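Local atomic coordinates of probable transcriptional regulator WhiB7 (PDB entry 7KUG), a protein that regulates transcription in Mycobacterium tuberculosis, carries a [4Fe-4S] cluster, is probably redox-responsive and, when overproduced, raises the expression of genes that include its own. Residues Leu53-Ala56 against Leu57-Glu61; Glu69-Gln73 against Gly74-Ser78. The protein carries 2 engineered substitutions. All coordinates share one frame; numbering follows the deposited sequence. Where two conformers were deposited one is given.

Contact 1. Residues Leu53-Ala56 against Leu57-Glu61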
loop_
_atom_site.group_PDB
_atom_site.type_symbol
_atom_site.label_atom_id
_atom_site.label_comp_id
_atom_site.label_asym_id
_atom_site.label_seq_id
_atom_site.Cartn_x
_atom_site.Cartn_y
_atom_site.Cartn_z
ATOM N N LEU A 53 -11.981 5.325 -7.141
ATOM C CA LEU A 53 -11.539 6.719 -7.342
ATOM C C LEU A 53 -12.002 7.558 -6.146
ATOM O O LEU A 53 -11.209 8.324 -5.626
ATOM C CB LEU A 53 -12.097 7.261 -8.662
ATOM C CG LEU A 53 -11.715 8.700 -8.995
ATOM C CD1 LEU A 53 -10.211 8.850 -9.095
ATOM C CD2 LEU A 53 -12.380 9.159 -10.287
ATOM N N ALA A 54 -13.271 7.429 -5.759
ATOM C CA ALA A 54 -13.864 8.249 -4.680
ATOM C C ALA A 54 -13.081 7.987 -3.391
ATOM O O ALA A 54 -12.737 8.966 -2.680
ATOM C CB ALA A 54 -15.334 7.932 -4.522
ATOM N N ALA A 55 -12.816 6.716 -3.091
ATOM C CA ALA A 55 -12.185 6.283 -1.822
ATOM C C ALA A 55 -10.735 6.762 -1.800
ATOM O O ALA A 55 -10.272 7.237 -0.749
ATOM C CB ALA A 55 -12.278 4.787 -1.662
ATOM N N ALA A 56 -10.030 6.699 -2.934
ATOM C CA ALA A 56 -8.615 7.127 -2.997
ATOM C C ALA A 56 -8.530 8.647 -2.793
ATOM O O ALA A 56 -7.586 9.122 -2.151
ATOM C CB ALA A 56 -7.992 6.686 -4.297
ATOM N N LEU A 57 -9.512 9.389 -3.306
ATOM C CA LEU A 57 -9.581 10.860 -3.101
ATOM C C LEU A 57 -9.827 11.150 -1.618
ATOM O O LEU A 57 -9.213 12.083 -1.097
ATOM C CB LEU A 57 -10.688 11.446 -3.986
ATOM C CG LEU A 57 -10.325 11.604 -5.460
ATOM C CD1 LEU A 57 -11.563 11.908 -6.292
ATOM C CD2 LEU A 57 -9.277 12.684 -5.632
ATOM N N GLN A 58 -10.728 10.397 -0.985
ATOM C CA GLN A 58 -11.103 10.582 0.443
ATOM C C GLN A 58 -9.857 10.335 1.296
ATOM O O GLN A 58 -9.591 11.120 2.219
ATOM C CB GLN A 58 -12.262 9.655 0.813
ATOM C CG GLN A 58 -13.048 10.115 2.031
ATOM C CD GLN A 58 -12.654 9.392 3.296
ATOM O OE1 GLN A 58 -12.382 8.192 3.291
ATOM N NE2 GLN A 58 -12.634 10.120 4.405
ATOM N N ARG A 59 -9.082 9.307 0.962
ATOM C CA ARG A 59 -7.863 8.936 1.730
ATOM C C ARG A 59 -6.687 9.837 1.339
ATOM O O ARG A 59 -5.657 9.785 2.035
ATOM C CB ARG A 59 -7.519 7.463 1.513
ATOM C CG ARG A 59 -8.515 6.494 2.124
ATOM C CD ARG A 59 -7.986 5.077 2.119
ATOM N NE ARG A 59 -7.480 4.701 0.810
ATOM C CZ ARG A 59 -8.211 4.169 -0.165
ATOM N NH1 ARG A 59 -9.501 3.926 0.021
ATOM N NH2 ARG A 59 -7.639 3.875 -1.322
ATOM N N ALA A 60 -6.802 10.599 0.248
ATOM C CA ALA A 60 -5.718 11.454 -0.286
ATOM C C ALA A 60 -4.481 10.595 -0.585
ATOM O O ALA A 60 -3.392 10.896 -0.092
ATOM C CB ALA A 60 -5.421 12.577 0.695
ATOM N N GLU A 61 -4.641 9.546 -1.395
ATOM C CA GLU A 61 -3.524 8.644 -1.768
ATOM C C GLU A 61 -2.398 9.478 -2.357
ATOM O O GLU A 61 -2.603 10.352 -3.198
ATOM C CB GLU A 61 -3.993 7.533 -2.712
ATOM C CG GLU A 61 -4.899 6.521 -2.036
ATOM C CD GLU A 61 -4.248 5.706 -0.929
ATOM O OE1 GLU A 61 -3.012 5.752 -0.822
ATOM O OE2 GLU A 61 -4.979 5.016 -0.212
#
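Arg59 folds back over the last turn of helix 49-59 and lies against Ala55 and Ala56. Its CB and CG pass the carbonyl of Ala55, CG coming to 3.4 Å from Ala55 O. The chain then turns about the CG-CD bond (chi3 -50°), which swings the guanidinium back along the helix, one face over Ala55 O and the CA of Ala56. At the tip NH1 reaches the CB of Ala55 at 3.4 Å, while NH2 lies 3.8 Å from Ala56 CA. The edge does different work: Arg59 NE gives a nearly straight bond of 2.7 Å to Glu61 OE2, in the guanidinium plane and on the anti lone pair of the carboxylate, and NH2 adds a second, more bent one to the same oxygen. This side-on salt bridge spans the place where the helix ends in a Schellman motif. Ala60, with a phi of 58°, is its C-prime residue; Glu61 N turns back to Ala56 O at 3.1 Å, and a weak bond runs from Ala60 N to Leu57 O. The aliphatic part of Glu61 closes on the preceding turn, Glu61 CG lying 3.8 Å from Ala56 CB. Upstream, the helical bonds from Leu57 N to Leu53 O and from Gln58 N to Ala54 O continue the regular pattern. Leu53 and Leu57 run side by side, Leu53 CG to Leu57 CD1 4.2 Å, and both touch Phe71 and Ile76 of the neighbouring hairpin.

Contact 2. Residues Glu69-Gln73 against Gly74-Ser78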
loop_
_atom_site.group_PDB
_atom_site.type_symbol
_atom_site.label_atom_id
_atom_site.label_comp_id
_atom_site.label_asym_id
_atom_site.label_seq_id
_atom_site.Cartn_x
_atom_site.Cartn_y
_atom_site.Cartn_z
ATOM N N GLU A 69 -7.155 6.816 -12.540
ATOM C CA GLU A 69 -6.489 8.144 -12.506
ATOM C C GLU A 69 -5.132 8.056 -11.781
ATOM O O GLU A 69 -5.002 7.292 -10.805
ATOM C CB GLU A 69 -7.389 9.175 -11.826
ATOM C CG GLU A 69 -8.711 9.411 -12.554
ATOM C CD GLU A 69 -8.596 9.974 -13.960
ATOM O OE1 GLU A 69 -7.539 10.557 -14.304
ATOM O OE2 GLU A 69 -9.595 9.857 -14.707
ATOM N N ILE A 70 -4.164 8.866 -12.206
ATOM C CA ILE A 70 -2.862 9.003 -11.503
ATOM C C ILE A 70 -3.031 9.965 -10.333
ATOM O O ILE A 70 -3.509 11.091 -10.550
ATOM C CB ILE A 70 -1.761 9.484 -12.461
ATOM C CG1 ILE A 70 -1.520 8.457 -13.569
ATOM C CG2 ILE A 70 -0.489 9.839 -11.702
ATOM C CD1 ILE A 70 -0.965 9.065 -14.827
ATOM N N PHE A 71 -2.574 9.551 -9.151
ATOM C CA PHE A 71 -2.589 10.397 -7.934
ATOM C C PHE A 71 -1.216 10.991 -7.655
ATOM O O PHE A 71 -0.174 10.378 -7.937
ATOM C CB PHE A 71 -3.085 9.589 -6.743
ATOM C CG PHE A 71 -4.585 9.474 -6.680
ATOM C CD1 PHE A 71 -5.277 8.794 -7.667
ATOM C CD2 PHE A 71 -5.298 10.037 -5.634
ATOM C CE1 PHE A 71 -6.659 8.702 -7.617
ATOM C CE2 PHE A 71 -6.679 9.937 -5.578
ATOM C CZ PHE A 71 -7.356 9.254 -6.561
ATOM N N ASP A 72 -1.244 12.198 -7.080
ATOM C CA ASP A 72 -0.045 12.937 -6.630
ATOM C C ASP A 72 -0.471 13.765 -5.413
ATOM O O ASP A 72 -1.232 14.718 -5.594
ATOM C CB ASP A 72 0.510 13.794 -7.767
ATOM C CG ASP A 72 1.774 14.551 -7.406
ATOM O OD1 ASP A 72 2.320 14.277 -6.303
ATOM O OD2 ASP A 72 2.201 15.399 -8.220
ATOM N N GLN A 73 -0.058 13.363 -4.211
ATOM C CA GLN A 73 -0.404 14.040 -2.935
ATOM C C GLN A 73 -1.920 14.210 -2.809
ATOM O O GLN A 73 -2.350 15.288 -2.381
ATOM C CB GLN A 73 0.278 15.405 -2.879
ATOM C CG GLN A 73 1.768 15.322 -3.155
ATOM C CD GLN A 73 2.516 14.652 -2.029
ATOM O OE1 GLN A 73 1.999 14.484 -0.924
ATOM N NE2 GLN A 73 3.762 14.295 -2.302
ATOM N N GLY A 74 -2.696 13.186 -3.160
ATOM C CA GLY A 74 -4.166 13.184 -3.034
ATOM C C GLY A 74 -4.857 13.955 -4.148
ATOM O O GLY A 74 -6.099 14.001 -4.118
ATOM N N SER A 75 -4.104 14.533 -5.091
ATOM C CA SER A 75 -4.664 15.212 -6.289
ATOM C C SER A 75 -4.600 14.278 -7.503
ATOM O O SER A 75 -3.750 13.376 -7.506
ATOM C CB SER A 75 -3.955 16.512 -6.573
ATOM O OG SER A 75 -4.152 17.440 -5.513
ATOM N N ILE A 76 -5.458 14.526 -8.491
ATOM C CA ILE A 76 -5.442 13.856 -9.825
ATOM C C ILE A 76 -4.465 14.603 -10.731
ATOM O O ILE A 76 -4.563 15.848 -10.819
ATOM C CB ILE A 76 -6.857 13.821 -10.434
ATOM C CG1 ILE A 76 -7.848 13.144 -9.494
ATOM C CG2 ILE A 76 -6.845 13.169 -11.809
ATOM C CD1 ILE A 76 -7.425 11.775 -9.060
ATOM N N VAL A 77 -3.549 13.876 -11.364
ATOM C CA VAL A 77 -2.662 14.407 -12.437
ATOM C C VAL A 77 -3.455 14.332 -13.741
ATOM O O VAL A 77 -3.582 13.216 -14.278
ATOM C CB VAL A 77 -1.343 13.615 -12.514
ATOM C CG1 VAL A 77 -0.460 14.081 -13.658
ATOM C CG2 VAL A 77 -0.584 13.652 -11.197
ATOM N N SER A 78 -3.998 15.467 -14.195
ATOM C CA SER A 78 -5.052 15.539 -15.244
ATOM C C SER A 78 -4.451 15.972 -16.588
ATOM O O SER A 78 -5.217 16.053 -17.570
ATOM C CB SER A 78 -6.165 16.467 -14.828
ATOM O OG SER A 78 -5.785 17.825 -15.010
HETATM O O HOH W 1 -4.943 10.735 -14.352
HETATM O O HOH W 2 -2.744 17.910 -3.217
#
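Three main-chain hydrogen bonds tie Glu69-Gln73 to Gly74-Ser78. Val77 N bonds to Ile70 O at 2.9 Å, and Asp72 N meets Ser75 O at 2.8 Å. The return bond, Ser75 N to Asp72 O, closes a type I' turn from Asp72 to Ser75, its donor standing well above the carbonyl plane. Both corners, Gln73 and Gly74, have positive phi, which by itself favours glycine, as found at Gly74. The result is a tight antiparallel beta hairpin, with Asp72 and Ser75 as the hydrogen-bonded pair and Phe71 and Ile76 as the non-hydrogen-bonded one. Water extends the network at both ends: one molecule donates to Glu69 OE1 and to Val77 O and accepts from Ile70 N, and another joins Gln73 O to Ser75 OG. Outward from the backbone, Ile76 CD1 lies over one face of the Phe71 ring, displaced toward the CE1-CZ rim and 3.7 Å from the centroid, in a CH-pi contact. Ile76 CG1 lies beside the backbone N and the chain turns again at chi2 (-54°), which carries CD1 across to strand 69-72. CD1 also rests against Glu69 CB, and Ile76 CG2 meets the same glutamate, 3.7 Å from Glu69 OE1. Val77 CG2 sits 3.6 Å from Asp72 CB and 3.8 Å from Ile70 CG2. Trp66 packs edge-to-face with Phe71. Main-chain bonds thus set the register, Phe71 and Ile76 turn toward helix 49-59, Val77 packs on Ile70 and Asp72 CB, and waters bridge polar atoms at the turn and the Glu69 end.

How the contacts relate
The two contacts illustrate how local order of two kinds can be joined into one unit. Contact 1 is partly buried and holds the C-terminal end of helix 49-59; contact 2 is a surface contact that pairs strands 69-72 and 75-76. They meet directly: Ala56 and Leu57 pack against the buried Phe71, and a probable hydrogen bond links Glu61 O to Gly74 N at 2.8 Å, joining the residue just beyond the helix to the hairpin turn. The side chains of Leu53, next to Cys52 of the cluster pocket, and Phe71 lie about 7 and 9 Å from the iron-sulfur cluster. Contact 1 adds a salt bridge to apolar and backbone contacts; in contact 2 water and apolar packing complement the backbone.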